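Local coordinates for probable GGDEF family protein (Chromobacterium violaceum, PDB 3NJA) that is of uncharacterised function but, as a PAS domain from a GGDEF-family protein, probably senses a signal and passes it to a diguanylate cyclase module, at residues D15-L23 against W32-F40. Numbering follows the deposited sequence.
Sequences DAGIGSWVL and WSQAVHDIF
W21 and W32 sit side by side as an antiparallel, non-hydrogen-bonded pair, both side chains on the same face of the sheet. They meet through W21 CB, which comes obliquely to the pyrrole end of the W32 ring, 3.7 Å from W32 CD1; a chi1 of 60° tucks CG of W21 over its own backbone and sends the indole away, where NE1 is hydrogen-bonded to T116 O of the second subunit. V36 CG1 lies over the centre of one face of the W32 ring, while V36 CG2 turns to the strand, 3.5 Å from S20 O. That same carbonyl accepts S33 N at 3.2 Å, linking strand to helix start. In this PAS fold the 19-24/30-32 hairpin runs into helix 34-40, and strand 19-24 also pairs with a strand of the second subunit. S33 is the N-cap, and its OG adds a weak bond from S20 N. Beyond it G19, without a side chain, lets V36 CG2 come within 3.6 Å of G19 CA, and A35 CB lies against I18 O. At the poorly ordered N-terminal end, A16 CB comes to 3.3 Å from D38 OD2, while Q34 NE2 hydrogen-bonds to D38 OD1 from above the carboxylate plane.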
loop_
_atom_site.group_PDB
_atom_site.type_symbol
_atom_site.label_atom_id
_atom_site.label_comp_id
_atom_site.label_asym_id
_atom_site.label_seq_id
_atom_site.Cartn_x
_atom_site.Cartn_y
_atom_site.Cartn_z
ATOM N N ASP B 15 33.156 3.463 -0.826
ATOM C CA ASP B 15 31.757 3.066 -0.926
ATOM C C ASP B 15 31.448 2.465 -2.300
ATOM O O ASP B 15 31.904 2.976 -3.324
ATOM C CB ASP B 15 30.843 4.262 -0.653
ATOM C CG ASP B 15 29.380 3.872 -0.572
ATOM O OD1 ASP B 15 28.524 4.633 -1.078
ATOM O OD2 ASP B 15 29.090 2.796 -0.006
ATOM N N ALA B 16 30.674 1.380 -2.315
ATOM C CA ALA B 16 30.303 0.708 -3.560
ATOM C C ALA B 16 28.882 1.055 -3.994
ATOM O O ALA B 16 28.445 0.671 -5.080
ATOM C CB ALA B 16 30.460 -0.799 -3.424
ATOM N N GLY B 17 28.163 1.772 -3.134
ATOM C CA GLY B 17 26.837 2.273 -3.459
ATOM C C GLY B 17 25.707 1.272 -3.288
ATOM O O GLY B 17 25.839 0.274 -2.578
ATOM N N ILE B 18 24.589 1.559 -3.950
ATOM C CA ILE B 18 23.381 0.732 -3.904
ATOM C C ILE B 18 23.661 -0.711 -4.333
ATOM O O ILE B 18 24.445 -0.957 -5.256
ATOM C CB ILE B 18 22.254 1.326 -4.818
ATOM C CG1 ILE B 18 21.965 2.793 -4.468
ATOM C CG2 ILE B 18 20.971 0.488 -4.744
ATOM C CD1 ILE B 18 23.028 3.790 -4.933
ATOM N N GLY B 19 23.021 -1.664 -3.665
ATOM C CA GLY B 19 23.113 -3.050 -4.083
ATOM C C GLY B 19 21.780 -3.525 -4.623
ATOM O O GLY B 19 20.720 -3.088 -4.157
ATOM N N SER B 20 21.813 -4.410 -5.614
ATOM C CA SER B 20 20.566 -4.997 -6.100
ATOM C C SER B 20 20.640 -6.513 -6.092
ATOM O O SER B 20 21.716 -7.097 -6.260
ATOM C CB SER B 20 20.137 -4.446 -7.481
ATOM O OG SER B 20 21.175 -4.528 -8.452
ATOM N N TRP B 21 19.481 -7.136 -5.902
ATOM C CA TRP B 21 19.413 -8.562 -5.615
ATOM C C TRP B 21 18.131 -9.201 -6.142
ATOM O O TRP B 21 17.080 -8.565 -6.184
ATOM C CB TRP B 21 19.464 -8.773 -4.098
ATOM C CG TRP B 21 18.321 -8.078 -3.416
ATOM C CD1 TRP B 21 18.310 -6.806 -2.919
ATOM C CD2 TRP B 21 17.004 -8.606 -3.199
ATOM N NE1 TRP B 21 17.070 -6.515 -2.386
ATOM C CE2 TRP B 21 16.252 -7.602 -2.549
ATOM C CE3 TRP B 21 16.393 -9.834 -3.480
ATOM C CZ2 TRP B 21 14.927 -7.790 -2.175
ATOM C CZ3 TRP B 21 15.077 -10.020 -3.109
ATOM C CH2 TRP B 21 14.356 -9.001 -2.465
ATOM N N VAL B 22 18.220 -10.481 -6.486
ATOM C CA VAL B 22 17.050 -11.261 -6.874
ATOM C C VAL B 22 16.974 -12.576 -6.102
ATOM O O VAL B 22 17.959 -13.302 -6.016
ATOM C CB VAL B 22 17.080 -11.591 -8.370
ATOM C CG1 VAL B 22 15.962 -12.567 -8.713
ATOM C CG2 VAL B 22 16.982 -10.310 -9.200
ATOM N N LEU B 23 15.806 -12.879 -5.541
ATOM C CA LEU B 23 15.598 -14.162 -4.872
ATOM C C LEU B 23 14.661 -15.076 -5.656
ATOM O O LEU B 23 13.438 -14.892 -5.665
ATOM C CB LEU B 23 15.066 -13.971 -3.447
ATOM C CG LEU B 23 14.682 -15.256 -2.708
ATOM C CD1 LEU B 23 15.913 -16.093 -2.405
ATOM C CD2 LEU B 23 13.932 -14.925 -1.427
ATOM N N TRP B 32 23.291 -11.813 -6.090
ATOM C CA TRP B 32 23.785 -10.552 -5.561
ATOM C C TRP B 32 24.689 -9.854 -6.552
ATOM O O TRP B 32 25.514 -10.499 -7.185
ATOM C CB TRP B 32 24.557 -10.787 -4.270
ATOM C CG TRP B 32 23.676 -10.891 -3.084
ATOM C CD1 TRP B 32 22.310 -10.884 -3.072
ATOM C CD2 TRP B 32 24.090 -11.015 -1.724
ATOM N NE1 TRP B 32 21.849 -10.993 -1.784
ATOM C CE2 TRP B 32 22.923 -11.074 -0.936
ATOM C CE3 TRP B 32 25.335 -11.075 -1.094
ATOM C CZ2 TRP B 32 22.965 -11.199 0.454
ATOM C CZ3 TRP B 32 25.375 -11.200 0.288
ATOM C CH2 TRP B 32 24.197 -11.262 1.045
ATOM N N SER B 33 24.528 -8.539 -6.690
ATOM C CA SER B 33 25.530 -7.741 -7.384
ATOM C C SER B 33 26.711 -7.605 -6.434
ATOM O O SER B 33 26.536 -7.682 -5.223
ATOM C CB SER B 33 24.987 -6.358 -7.751
ATOM O OG SER B 33 24.862 -5.528 -6.611
ATOM N N GLN B 34 27.909 -7.408 -6.971
ATOM C CA GLN B 34 29.084 -7.254 -6.112
ATOM C C GLN B 34 28.864 -6.109 -5.121
ATOM O O GLN B 34 29.492 -6.056 -4.069
ATOM C CB GLN B 34 30.361 -7.038 -6.939
ATOM C CG GLN B 34 31.631 -6.778 -6.116
ATOM C CD GLN B 34 32.052 -7.968 -5.258
ATOM O OE1 GLN B 34 32.232 -9.083 -5.754
ATOM N NE2 GLN B 34 32.221 -7.729 -3.963
ATOM N N ALA B 35 27.951 -5.207 -5.455
ATOM C CA ALA B 35 27.648 -4.084 -4.580
ATOM C C ALA B 35 26.998 -4.522 -3.266
ATOM O O ALA B 35 27.202 -3.884 -2.233
ATOM C CB ALA B 35 26.774 -3.067 -5.302
ATOM N N VAL B 36 26.213 -5.598 -3.314
ATOM C CA VAL B 36 25.593 -6.158 -2.113
ATOM C C VAL B 36 26.653 -6.847 -1.258
ATOM O O VAL B 36 26.844 -6.517 -0.080
ATOM C CB VAL B 36 24.502 -7.193 -2.462
ATOM C CG1 VAL B 36 24.026 -7.902 -1.207
ATOM C CG2 VAL B 36 23.320 -6.532 -3.197
ATOM N N HIS B 37 27.347 -7.802 -1.869
ATOM C CA HIS B 37 28.472 -8.463 -1.230
ATOM C C HIS B 37 29.338 -7.469 -0.486
ATOM O O HIS B 37 29.937 -7.801 0.543
ATOM C CB HIS B 37 29.326 -9.178 -2.267
ATOM C CG HIS B 37 28.815 -10.532 -2.630
ATOM N ND1 HIS B 37 28.921 -11.615 -1.785
ATOM C CD2 HIS B 37 28.187 -10.978 -3.743
ATOM C CE1 HIS B 37 28.382 -12.673 -2.365
ATOM N NE2 HIS B 37 27.931 -12.313 -3.554
ATOM N N ASP B 38 29.411 -6.254 -1.020
ATOM C CA ASP B 38 30.249 -5.226 -0.430
ATOM C C ASP B 38 29.614 -4.668 0.834
ATOM O O ASP B 38 30.305 -4.406 1.810
ATOM C CB ASP B 38 30.543 -4.109 -1.438
ATOM C CG ASP B 38 31.568 -4.522 -2.493
ATOM O OD1 ASP B 38 32.242 -5.561 -2.310
ATOM O OD2 ASP B 38 31.700 -3.803 -3.508
ATOM N N ILE B 39 28.300 -4.491 0.836
ATOM C CA ILE B 39 27.683 -3.961 2.041
ATOM C C ILE B 39 27.590 -5.045 3.119
ATOM O O ILE B 39 27.571 -4.750 4.319
ATOM C CB ILE B 39 26.331 -3.265 1.770
ATOM C CG1 ILE B 39 25.193 -3.979 2.484
ATOM C CG2 ILE B 39 26.038 -3.175 0.275
ATOM C CD1 ILE B 39 23.865 -3.358 2.153
ATOM N N PHE B 40 27.595 -6.301 2.683
ATOM C CA PHE B 40 27.558 -7.422 3.619
ATOM C C PHE B 40 28.919 -7.861 4.154
ATOM O O PHE B 40 28.988 -8.606 5.133
ATOM C CB PHE B 40 26.834 -8.622 3.011
ATOM C CG PHE B 40 25.358 -8.579 3.218
ATOM C CD1 PHE B 40 24.772 -9.307 4.241
ATOM C CD2 PHE B 40 24.552 -7.778 2.407
ATOM C CE1 PHE B 40 23.401 -9.263 4.444
ATOM C CE2 PHE B 40 23.196 -7.717 2.616
ATOM C CZ PHE B 40 22.615 -8.470 3.636
#